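Local coordinates for protein tyrosine--tRNA ligase, mitochondrial (Emericella nidulans, PDB 5IHX) that probably catalyses the ATP-dependent attachment of tyrosine to tRNA(Tyr) in mitochondria, as a class I aminoacyl-tRNA synthetase, at residues 102-107 with 166-171; 109-114 with 215-220; 170-175 with 221-226. One frame throughout, in Å; residues are numbered along the deposited sequence.

Contact 1 of 3, residues 102-107 with 166-171; sequences FLLGGA and LTNNNV. With TYR (tyrosine), chain C.
The carboxamide of Asn169 faces the turn at Leu104 to Ala107: Leu104 O lies above its plane, 3.7 Å from CG, and Gly105 CA sits on the same side, 3.4 Å from ND2. At the rim of this amide, Asn169 OD1 takes the N-H of Ala107 at 2.9 Å, the donor tilted only 16° from the carbonyl plane. With CG between the backbone N and the carbonyl carbon (chi1 63°), the amide stands against the turn. The amide of Asn168 is used differently. Its OD1 caps the start of the next helix by accepting from Asn170 N, which stands well above the carbonyl plane, and it also receives a weak bond from Gly106 N; Leu104 CD2 lies beside ND2.

Before this turn the two segments run as parallel strands, joined in sequence by Thr167 N to Phe102 O, Leu104 N to Thr167 O (2.8 Å) and Asn169 N to Leu104 O. Leu166 CD1 reaches to 3.4 Å from Phe102 O, while the Phe102 ring leads off to meet Phe87. On the Thr167 side of the sheet, Leu103 splits its methyls: CD1 lies 3.4 Å from Thr167 O, and CD2 comes to 3.1 Å from OH of the bound tyrosine.

Both ends of the Asn169 amide are thus engaged, since ND2 is hydrogen-bonded to Thr108 OG1 and probably to Asp224 OD1. That should fix its rotation, making Asn169 a second-shell residue that ties the turn after strand 100-104 to the carboxylate of Asp224 that receives the substrate hydroxyl.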
loop_
_atom_site.group_PDB
_atom_site.type_symbol
_atom_site.label_atom_id
_atom_site.label_comp_id
_atom_site.label_asym_id
_atom_site.label_seq_id
_atom_site.Cartn_x
_atom_site.Cartn_y
_atom_site.Cartn_z
ATOM N N PHE A 102 11.623 14.416 -16.660
ATOM C CA PHE A 102 10.227 14.786 -16.482
ATOM C C PHE A 102 9.461 13.544 -16.072
ATOM O O PHE A 102 9.393 12.578 -16.833
ATOM C CB PHE A 102 9.631 15.372 -17.768
ATOM C CG PHE A 102 10.321 16.616 -18.255
ATOM C CD1 PHE A 102 9.697 17.848 -18.154
ATOM C CD2 PHE A 102 11.585 16.558 -18.818
ATOM C CE1 PHE A 102 10.316 18.996 -18.603
ATOM C CE2 PHE A 102 12.211 17.707 -19.269
ATOM C CZ PHE A 102 11.574 18.927 -19.160
ATOM N N LEU A 103 8.884 13.567 -14.876
ATOM C CA LEU A 103 8.147 12.417 -14.369
ATOM C C LEU A 103 6.645 12.636 -14.471
ATOM O O LEU A 103 6.091 13.521 -13.822
ATOM C CB LEU A 103 8.530 12.131 -12.916
ATOM C CG LEU A 103 7.827 10.925 -12.287
ATOM C CD1 LEU A 103 8.261 9.641 -12.973
ATOM C CD2 LEU A 103 8.102 10.862 -10.800
ATOM N N LEU A 104 5.991 11.814 -15.285
ATOM C CA LEU A 104 4.543 11.867 -15.423
ATOM C C LEU A 104 3.929 10.891 -14.427
ATOM O O LEU A 104 4.183 9.687 -14.479
ATOM C CB LEU A 104 4.126 11.531 -16.856
ATOM C CG LEU A 104 2.635 11.613 -17.191
ATOM C CD1 LEU A 104 2.077 13.008 -16.943
ATOM C CD2 LEU A 104 2.404 11.194 -18.635
ATOM N N GLY A 105 3.125 11.420 -13.513
ATOM C CA GLY A 105 2.559 10.620 -12.442
ATOM C C GLY A 105 1.301 9.879 -12.843
ATOM O O GLY A 105 0.236 10.123 -12.285
ATOM N N GLY A 106 1.423 8.963 -13.797
ATOM C CA GLY A 106 0.273 8.220 -14.277
ATOM C C GLY A 106 -0.379 7.404 -13.175
ATOM O O GLY A 106 -1.606 7.348 -13.078
ATOM N N ALA A 107 0.443 6.772 -12.343
ATOM C CA ALA A 107 -0.057 5.953 -11.243
ATOM C C ALA A 107 -0.497 6.823 -10.068
ATOM O O ALA A 107 -1.598 6.664 -9.546
ATOM C CB ALA A 107 1.001 4.964 -10.795
ATOM N N LEU A 166 11.806 11.527 -20.363
ATOM C CA LEU A 166 10.396 11.539 -19.986
ATOM C C LEU A 166 10.005 10.140 -19.528
ATOM O O LEU A 166 10.128 9.178 -20.287
ATOM C CB LEU A 166 9.514 11.990 -21.154
ATOM C CG LEU A 166 8.003 11.836 -20.951
ATOM C CD1 LEU A 166 7.537 12.622 -19.735
ATOM C CD2 LEU A 166 7.234 12.257 -22.193
ATOM N N THR A 167 9.542 10.033 -18.287
ATOM C CA THR A 167 9.204 8.741 -17.701
ATOM C C THR A 167 7.843 8.787 -17.012
ATOM O O THR A 167 7.507 9.757 -16.335
ATOM C CB THR A 167 10.271 8.291 -16.682
ATOM O OG1 THR A 167 11.550 8.225 -17.321
ATOM C CG2 THR A 167 9.924 6.923 -16.099
ATOM N N ASN A 168 7.062 7.731 -17.214
ATOM C CA ASN A 168 5.793 7.544 -16.520
ATOM C C ASN A 168 5.999 6.595 -15.342
ATOM O O ASN A 168 6.517 5.497 -15.521
ATOM C CB ASN A 168 4.741 6.988 -17.483
ATOM C CG ASN A 168 3.338 7.005 -16.903
ATOM O OD1 ASN A 168 3.145 6.885 -15.692
ATOM N ND2 ASN A 168 2.345 7.145 -17.775
ATOM N N ASN A 169 5.610 7.009 -14.138
ATOM C CA ASN A 169 5.856 6.178 -12.963
ATOM C C ASN A 169 4.986 4.918 -12.958
ATOM O O ASN A 169 5.137 4.062 -12.091
ATOM C CB ASN A 169 5.664 6.979 -11.664
ATOM C CG ASN A 169 4.247 7.487 -11.470
ATOM O OD1 ASN A 169 3.333 7.163 -12.227
ATOM N ND2 ASN A 169 4.061 8.295 -10.431
ATOM N N ASN A 170 4.075 4.814 -13.925
ATOM C CA ASN A 170 3.365 3.562 -14.185
ATOM C C ASN A 170 4.332 2.425 -14.494
ATOM O O ASN A 170 4.010 1.254 -14.293
ATOM C CB ASN A 170 2.395 3.711 -15.363
ATOM C CG ASN A 170 1.007 4.142 -14.938
ATOM O OD1 ASN A 170 0.532 3.791 -13.857
ATOM N ND2 ASN A 170 0.333 4.890 -15.805
ATOM N N VAL A 171 5.507 2.781 -15.004
ATOM C CA VAL A 171 6.523 1.799 -15.370
ATOM C C VAL A 171 6.833 0.854 -14.210
ATOM O O VAL A 171 7.058 -0.334 -14.428
ATOM C CB VAL A 171 7.820 2.496 -15.850
ATOM C CG1 VAL A 171 9.005 1.527 -15.862
ATOM C CG2 VAL A 171 7.619 3.085 -17.233
HETATM N N TYR C . 2.880 15.257 -6.242
HETATM C CA TYR C . 3.227 16.266 -7.284
HETATM C C TYR C . 2.058 17.213 -7.535
HETATM O O TYR C . 2.244 18.362 -7.939
HETATM C CB TYR C . 3.628 15.573 -8.587
HETATM C CG TYR C . 4.657 14.487 -8.396
HETATM C CD1 TYR C . 5.947 14.792 -7.978
HETATM C CD2 TYR C . 4.342 13.154 -8.631
HETATM C CE1 TYR C . 6.891 13.805 -7.802
HETATM C CE2 TYR C . 5.279 12.160 -8.457
HETATM C CZ TYR C . 6.553 12.490 -8.044
HETATM O OH TYR C . 7.492 11.503 -7.867
HETATM O OXT TYR C . 0.899 16.845 -7.342
#

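Contact 2 of 3, residues 109-114 with 215-220; sequences SRVGDP and FTYPLM. With TYR (tyrosine), chain C.
Asp113 covers one face of the Tyr217 ring, CA over its centre and the carboxylate stacked beyond it. Its CA sits 3.6 Å from the ring centroid and 9° off the normal, a CH-pi contact, and the carboxylate continues across the ring with the two planes 23° apart, bringing CG to 3.3 Å from Tyr217 CE2. As whole side chains they cross at about a right angle. Asp113 CG is anti to its backbone N (chi1 -165°), which starts the carboxylate over the CE2 side.

The edge of the same ring is met in its plane by Val111 CG1, 3.9 Å from Tyr217 CD1, and by the amino group of the bound tyrosine. Val111 turns its other methyl, CG2, to Met220 SD. Pro114 comes in obliquely, CD against Tyr217 CB. Gly112, with positive phi, turns the chain out of the short helix, and its O reaches Tyr217 CD1.

Stacked this way, the two polar ends converge: the substrate N gives one hydrogen bond to Asp113 OD1 and another to Tyr217 OH, each 2.8 Å. Other pocket residues hold both acceptors: Gln242 NE2 bonds Asp113 OD1, and Tyr217 OH pairs with Asp73 OD1. Behind Tyr217 the helix faces the second subunit, whose Phe212 packs on Thr216 and Leu219. This is the ammonium-binding corner of the amino acid pocket, with Tyr217 opening the YxxxQxxD signature known from bacterial tyrosyl-tRNA synthetases.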
loop_
_atom_site.group_PDB
_atom_site.type_symbol
_atom_site.label_atom_id
_atom_site.label_comp_id
_atom_site.label_asym_id
_atom_site.label_seq_id
_atom_site.Cartn_x
_atom_site.Cartn_y
_atom_site.Cartn_z
ATOM N N SER A 109 -1.460 9.713 -9.907
ATOM C CA SER A 109 -2.623 10.544 -10.200
ATOM C C SER A 109 -3.916 9.815 -9.843
ATOM O O SER A 109 -4.933 10.446 -9.560
ATOM C CB SER A 109 -2.633 10.956 -11.673
ATOM O OG SER A 109 -2.746 9.829 -12.525
ATOM N N ARG A 110 -3.871 8.486 -9.862
ATOM C CA ARG A 110 -5.022 7.679 -9.469
ATOM C C ARG A 110 -5.352 7.915 -7.997
ATOM O O ARG A 110 -6.520 8.011 -7.622
ATOM C CB ARG A 110 -4.756 6.192 -9.715
ATOM C CG ARG A 110 -4.496 5.828 -11.169
ATOM C CD ARG A 110 -4.286 4.329 -11.325
ATOM N NE ARG A 110 -3.946 3.950 -12.693
ATOM C CZ ARG A 110 -3.697 2.704 -13.082
ATOM N N VAL A 111 -4.313 8.011 -7.171
ATOM C CA VAL A 111 -4.479 8.275 -5.744
ATOM C C VAL A 111 -4.850 9.737 -5.504
ATOM O O VAL A 111 -5.866 10.032 -4.873
ATOM C CB VAL A 111 -3.191 7.934 -4.962
ATOM C CG1 VAL A 111 -3.320 8.329 -3.492
ATOM C CG2 VAL A 111 -2.876 6.453 -5.087
ATOM N N GLY A 112 -4.018 10.645 -6.007
ATOM C CA GLY A 112 -4.254 12.072 -5.866
ATOM C C GLY A 112 -3.504 12.672 -4.693
ATOM O O GLY A 112 -3.688 12.256 -3.549
ATOM N N ASP A 113 -2.653 13.653 -4.980
ATOM C CA ASP A 113 -1.862 14.314 -3.948
ATOM C C ASP A 113 -2.765 15.109 -2.999
ATOM O O ASP A 113 -3.429 16.053 -3.430
ATOM C CB ASP A 113 -0.825 15.243 -4.584
ATOM C CG ASP A 113 0.245 15.680 -3.603
ATOM O OD1 ASP A 113 1.322 16.123 -4.055
ATOM O OD2 ASP A 113 0.012 15.572 -2.381
ATOM N N PRO A 114 -2.795 14.734 -1.705
ATOM C CA PRO A 114 -3.693 15.419 -0.766
ATOM C C PRO A 114 -3.248 16.825 -0.357
ATOM O O PRO A 114 -4.022 17.528 0.294
ATOM C CB PRO A 114 -3.688 14.491 0.456
ATOM C CG PRO A 114 -2.376 13.801 0.396
ATOM C CD PRO A 114 -2.092 13.605 -1.064
ATOM N N PHE A 215 -3.092 8.955 2.539
ATOM C CA PHE A 215 -2.080 8.914 3.588
ATOM C C PHE A 215 -0.787 8.283 3.071
ATOM O O PHE A 215 0.301 8.591 3.553
ATOM C CB PHE A 215 -2.623 8.142 4.795
ATOM C CG PHE A 215 -1.763 8.233 6.022
ATOM C CD1 PHE A 215 -1.570 9.446 6.661
ATOM C CD2 PHE A 215 -1.177 7.097 6.559
ATOM C CE1 PHE A 215 -0.787 9.531 7.799
ATOM C CE2 PHE A 215 -0.397 7.174 7.698
ATOM C CZ PHE A 215 -0.203 8.393 8.320
ATOM N N THR A 216 -0.920 7.410 2.077
ATOM C CA THR A 216 0.215 6.685 1.513
ATOM C C THR A 216 0.938 7.476 0.419
ATOM O O THR A 216 2.075 7.161 0.072
ATOM C CB THR A 216 -0.245 5.328 0.925
ATOM O OG1 THR A 216 -1.018 4.615 1.895
ATOM C CG2 THR A 216 0.941 4.467 0.497
ATOM N N TYR A 217 0.283 8.507 -0.111
ATOM C CA TYR A 217 0.800 9.232 -1.274
ATOM C C TYR A 217 2.257 9.690 -1.101
ATOM O O TYR A 217 3.065 9.517 -2.014
ATOM C CB TYR A 217 -0.094 10.435 -1.600
ATOM C CG TYR A 217 0.282 11.129 -2.892
ATOM C CD1 TYR A 217 -0.385 10.829 -4.073
ATOM C CD2 TYR A 217 1.303 12.073 -2.939
ATOM C CE1 TYR A 217 -0.052 11.448 -5.259
ATOM C CE2 TYR A 217 1.642 12.698 -4.123
ATOM C CZ TYR A 217 0.962 12.381 -5.281
ATOM O OH TYR A 217 1.292 12.996 -6.467
ATOM N N PRO A 218 2.601 10.282 0.058
ATOM C CA PRO A 218 4.001 10.681 0.265
ATOM C C PRO A 218 4.997 9.537 0.058
ATOM O O PRO A 218 6.094 9.770 -0.451
ATOM C CB PRO A 218 4.029 11.155 1.721
ATOM C CG PRO A 218 2.639 11.510 2.053
ATOM C CD PRO A 218 1.727 10.726 1.162
ATOM N N LEU A 219 4.624 8.324 0.454
ATOM C CA LEU A 219 5.514 7.178 0.308
ATOM C C LEU A 219 5.676 6.805 -1.165
ATOM O O LEU A 219 6.738 6.342 -1.583
ATOM C CB LEU A 219 4.997 5.974 1.105
ATOM C CG LEU A 219 5.265 5.992 2.614
ATOM C CD1 LEU A 219 4.354 6.978 3.332
ATOM C CD2 LEU A 219 5.120 4.593 3.207
ATOM N N MET A 220 4.625 7.006 -1.952
ATOM C CA MET A 220 4.703 6.741 -3.385
ATOM C C MET A 220 5.627 7.739 -4.077
ATOM O O MET A 220 6.447 7.361 -4.915
ATOM C CB MET A 220 3.314 6.789 -4.022
ATOM C CG MET A 220 2.384 5.679 -3.567
ATOM S SD MET A 220 0.780 5.739 -4.390
ATOM C CE MET A 220 1.213 5.209 -6.047
HETATM N N TYR C . 2.880 15.257 -6.242
HETATM C CA TYR C . 3.227 16.266 -7.284
HETATM C C TYR C . 2.058 17.213 -7.535
HETATM O O TYR C . 2.244 18.362 -7.939
HETATM C CB TYR C . 3.628 15.573 -8.587
HETATM C CG TYR C . 4.657 14.487 -8.396
HETATM C CD1 TYR C . 5.947 14.792 -7.978
HETATM C CD2 TYR C . 4.342 13.154 -8.631
HETATM C CE1 TYR C . 6.891 13.805 -7.802
HETATM C CE2 TYR C . 5.279 12.160 -8.457
HETATM C CZ TYR C . 6.553 12.490 -8.044
HETATM O OH TYR C . 7.492 11.503 -7.867
HETATM O OXT TYR C . 0.899 16.845 -7.342
#

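Contact 3 of 3, residues 170-175 with 221-226; sequences NVWWNK and QAWDWW. With TYR (tyrosine), chain C.
Asp224, Trp173 and Trp172 bury the most surface here, and they meet at a single atom: Asp224 OD2 accepts from both indole N-H groups. Trp172 NE1 reaches it at 2.8 Å; OD2 lies in the indole plane, and the donor meets it nearly in line with its C-O bond. Trp173 NE1 comes from the syn side at 2.7 Å, but OD2 stands 31° out of that ring's plane and the N-H...O angle is only 133°, a more bent bond. Both side chains cross that of Asp224 at about a right angle, with the ring planes steeply inclined to the carboxylate. Trp172 CD1 packs over the face of Trp173, near its rim.

With OD2 gripped twice, Asp224 OD1 is turned to the bound tyrosine and accepts from its OH at 2.9 Å. Trp223 packs against both indoles: its CB lies 3.7 Å from Trp173 CZ2, and its edge is directed at the face of Trp172 in an offset edge-to-face pair.

The contact joins the short helix 170-173, which follows strand 164-168, outermost in this chain's sheet, to helix 212-229. Helices 178-186 and 243-259 touch Trp223, and Leu178 of the second subunit packs on Trp173.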
loop_
_atom_site.group_PDB
_atom_site.type_symbol
_atom_site.label_atom_id
_atom_site.label_comp_id
_atom_site.label_asym_id
_atom_site.label_seq_id
_atom_site.Cartn_x
_atom_site.Cartn_y
_atom_site.Cartn_z
ATOM N N ASN A 170 4.075 4.814 -13.925
ATOM C CA ASN A 170 3.365 3.562 -14.185
ATOM C C ASN A 170 4.332 2.425 -14.494
ATOM O O ASN A 170 4.010 1.254 -14.293
ATOM C CB ASN A 170 2.395 3.711 -15.363
ATOM C CG ASN A 170 1.007 4.142 -14.938
ATOM O OD1 ASN A 170 0.532 3.791 -13.857
ATOM N ND2 ASN A 170 0.333 4.890 -15.805
ATOM N N VAL A 171 5.507 2.781 -15.004
ATOM C CA VAL A 171 6.523 1.799 -15.370
ATOM C C VAL A 171 6.833 0.854 -14.210
ATOM O O VAL A 171 7.058 -0.334 -14.428
ATOM C CB VAL A 171 7.820 2.496 -15.850
ATOM C CG1 VAL A 171 9.005 1.527 -15.862
ATOM C CG2 VAL A 171 7.619 3.085 -17.233
ATOM N N TRP A 172 6.845 1.378 -12.986
ATOM C CA TRP A 172 7.056 0.533 -11.816
ATOM C C TRP A 172 5.777 0.303 -11.004
ATOM O O TRP A 172 5.571 -0.793 -10.486
ATOM C CB TRP A 172 8.157 1.109 -10.910
ATOM C CG TRP A 172 8.074 2.576 -10.582
ATOM C CD1 TRP A 172 7.343 3.155 -9.584
ATOM C CD2 TRP A 172 8.791 3.643 -11.222
ATOM N NE1 TRP A 172 7.546 4.515 -9.575
ATOM C CE2 TRP A 172 8.431 4.839 -10.569
ATOM C CE3 TRP A 172 9.694 3.702 -12.288
ATOM C CZ2 TRP A 172 8.939 6.079 -10.951
ATOM C CZ3 TRP A 172 10.196 4.934 -12.665
ATOM C CH2 TRP A 172 9.819 6.105 -11.997
ATOM N N TRP A 173 4.913 1.309 -10.896
ATOM C CA TRP A 173 3.726 1.170 -10.047
ATOM C C TRP A 173 2.718 0.136 -10.545
ATOM O O TRP A 173 1.870 -0.320 -9.779
ATOM C CB TRP A 173 3.016 2.516 -9.888
ATOM C CG TRP A 173 3.714 3.439 -8.946
ATOM C CD1 TRP A 173 4.122 4.714 -9.196
ATOM C CD2 TRP A 173 4.098 3.151 -7.597
ATOM N NE1 TRP A 173 4.731 5.243 -8.084
ATOM C CE2 TRP A 173 4.732 4.301 -7.090
ATOM C CE3 TRP A 173 3.967 2.032 -6.769
ATOM C CZ2 TRP A 173 5.234 4.364 -5.793
ATOM C CZ3 TRP A 173 4.466 2.094 -5.484
ATOM C CH2 TRP A 173 5.092 3.253 -5.007
ATOM N N ASN A 174 2.803 -0.237 -11.815
ATOM C CA ASN A 174 1.902 -1.248 -12.351
ATOM C C ASN A 174 2.168 -2.638 -11.773
ATOM O O ASN A 174 1.262 -3.467 -11.714
ATOM C CB ASN A 174 1.997 -1.293 -13.878
ATOM C CG ASN A 174 1.223 -0.166 -14.548
ATOM O OD1 ASN A 174 0.497 0.584 -13.893
ATOM N ND2 ASN A 174 1.363 -0.056 -15.865
ATOM N N LYS A 175 3.405 -2.885 -11.345
ATOM C CA LYS A 175 3.799 -4.206 -10.858
ATOM C C LYS A 175 4.397 -4.206 -9.446
ATOM O O LYS A 175 4.443 -5.254 -8.803
ATOM C CB LYS A 175 4.793 -4.840 -11.837
ATOM C CG LYS A 175 5.985 -3.963 -12.190
ATOM C CD LYS A 175 6.849 -4.610 -13.260
ATOM N N GLN A 221 5.495 9.014 -3.726
ATOM C CA GLN A 221 6.375 10.043 -4.271
ATOM C C GLN A 221 7.821 9.766 -3.870
ATOM O O GLN A 221 8.745 9.958 -4.660
ATOM C CB GLN A 221 5.947 11.435 -3.808
ATOM C CG GLN A 221 6.760 12.558 -4.452
ATOM C CD GLN A 221 6.003 13.874 -4.555
ATOM O OE1 GLN A 221 4.773 13.911 -4.499
ATOM N NE2 GLN A 221 6.743 14.965 -4.714
ATOM N N ALA A 222 8.009 9.321 -2.632
ATOM C CA ALA A 222 9.339 8.990 -2.138
ATOM C C ALA A 222 9.917 7.829 -2.930
ATOM O O ALA A 222 11.093 7.835 -3.295
ATOM C CB ALA A 222 9.289 8.648 -0.662
ATOM N N TRP A 223 9.084 6.828 -3.192
ATOM C CA TRP A 223 9.516 5.659 -3.945
ATOM C C TRP A 223 9.867 6.053 -5.383
ATOM O O TRP A 223 10.847 5.559 -5.940
ATOM C CB TRP A 223 8.435 4.574 -3.922
ATOM C CG TRP A 223 8.925 3.235 -4.386
ATOM C CD1 TRP A 223 8.775 2.688 -5.627
ATOM C CD2 TRP A 223 9.655 2.277 -3.611
ATOM N NE1 TRP A 223 9.362 1.446 -5.671
ATOM C CE2 TRP A 223 9.912 1.171 -4.447
ATOM C CE3 TRP A 223 10.116 2.246 -2.291
ATOM C CZ2 TRP A 223 10.608 0.046 -4.004
ATOM C CZ3 TRP A 223 10.808 1.131 -1.855
ATOM C CH2 TRP A 223 11.047 0.046 -2.709
ATOM N N ASP A 224 9.061 6.933 -5.979
ATOM C CA ASP A 224 9.367 7.481 -7.303
ATOM C C ASP A 224 10.790 8.020 -7.339
ATOM O O ASP A 224 11.571 7.687 -8.229
ATOM C CB ASP A 224 8.402 8.605 -7.683
ATOM C CG ASP A 224 7.037 8.098 -8.101
ATOM O OD1 ASP A 224 6.119 8.936 -8.220
ATOM O OD2 ASP A 224 6.879 6.877 -8.307
ATOM N N TRP A 225 11.114 8.858 -6.358
ATOM C CA TRP A 225 12.436 9.464 -6.266
ATOM C C TRP A 225 13.503 8.383 -6.157
ATOM O O TRP A 225 14.515 8.424 -6.857
ATOM C CB TRP A 225 12.510 10.406 -5.065
ATOM C CG TRP A 225 13.680 11.347 -5.093
ATOM C CD1 TRP A 225 14.738 11.318 -5.955
ATOM C CD2 TRP A 225 13.904 12.460 -4.221
ATOM N NE1 TRP A 225 15.608 12.341 -5.671
ATOM C CE2 TRP A 225 15.120 13.058 -4.610
ATOM C CE3 TRP A 225 13.196 13.010 -3.146
ATOM C CZ2 TRP A 225 15.640 14.179 -3.968
ATOM C CZ3 TRP A 225 13.715 14.121 -2.510
ATOM C CH2 TRP A 225 14.926 14.694 -2.921
ATOM N N TRP A 226 13.267 7.417 -5.274
ATOM C CA TRP A 226 14.196 6.309 -5.088
ATOM C C TRP A 226 14.483 5.603 -6.411
ATOM O O TRP A 226 15.633 5.298 -6.720
ATOM C CB TRP A 226 13.641 5.312 -4.066
ATOM C CG TRP A 226 14.347 3.992 -4.076
ATOM C CD1 TRP A 226 13.795 2.771 -4.327
ATOM C CD2 TRP A 226 15.740 3.759 -3.832
ATOM N NE1 TRP A 226 14.754 1.792 -4.251
ATOM C CE2 TRP A 226 15.958 2.372 -3.949
ATOM C CE3 TRP A 226 16.823 4.588 -3.525
ATOM C CZ2 TRP A 226 17.213 1.796 -3.770
ATOM C CZ3 TRP A 226 18.070 4.013 -3.349
ATOM C CH2 TRP A 226 18.253 2.631 -3.472
HETATM N N TYR C . 2.880 15.257 -6.242
HETATM C CA TYR C . 3.227 16.266 -7.284
HETATM C C TYR C . 2.058 17.213 -7.535
HETATM O O TYR C . 2.244 18.362 -7.939
HETATM C CB TYR C . 3.628 15.573 -8.587
HETATM C CG TYR C . 4.657 14.487 -8.396
HETATM C CD1 TYR C . 5.947 14.792 -7.978
HETATM C CD2 TYR C . 4.342 13.154 -8.631
HETATM C CE1 TYR C . 6.891 13.805 -7.802
HETATM C CE2 TYR C . 5.279 12.160 -8.457
HETATM C CZ TYR C . 6.553 12.490 -8.044
HETATM O OH TYR C . 7.492 11.503 -7.867
HETATM O OXT TYR C . 0.899 16.845 -7.342
#

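In the fold
All three contacts touch the bound tyrosine in the class I catalytic domain of this C-terminally truncated construct. Contact 1 belongs to the parallel part of the mixed sheet and is mostly buried backbone pairing, finished by amide groups at the strand ends. Contact 3, also buried, is helix-to-helix aromatic packing around one carboxylate; it shares helix 170-173 with contact 1 and touches it where Ala107 packs on Trp173. Contact 2 is less buried, has no hydrogen bonds between its segments, and relies on stacking; it uses helix 212-229, as contact 3 does. Contact 1 meets the substrate at its hydroxyl, contact 2 at its amino group, and contact 3 at both, through Asp224 and Gln221.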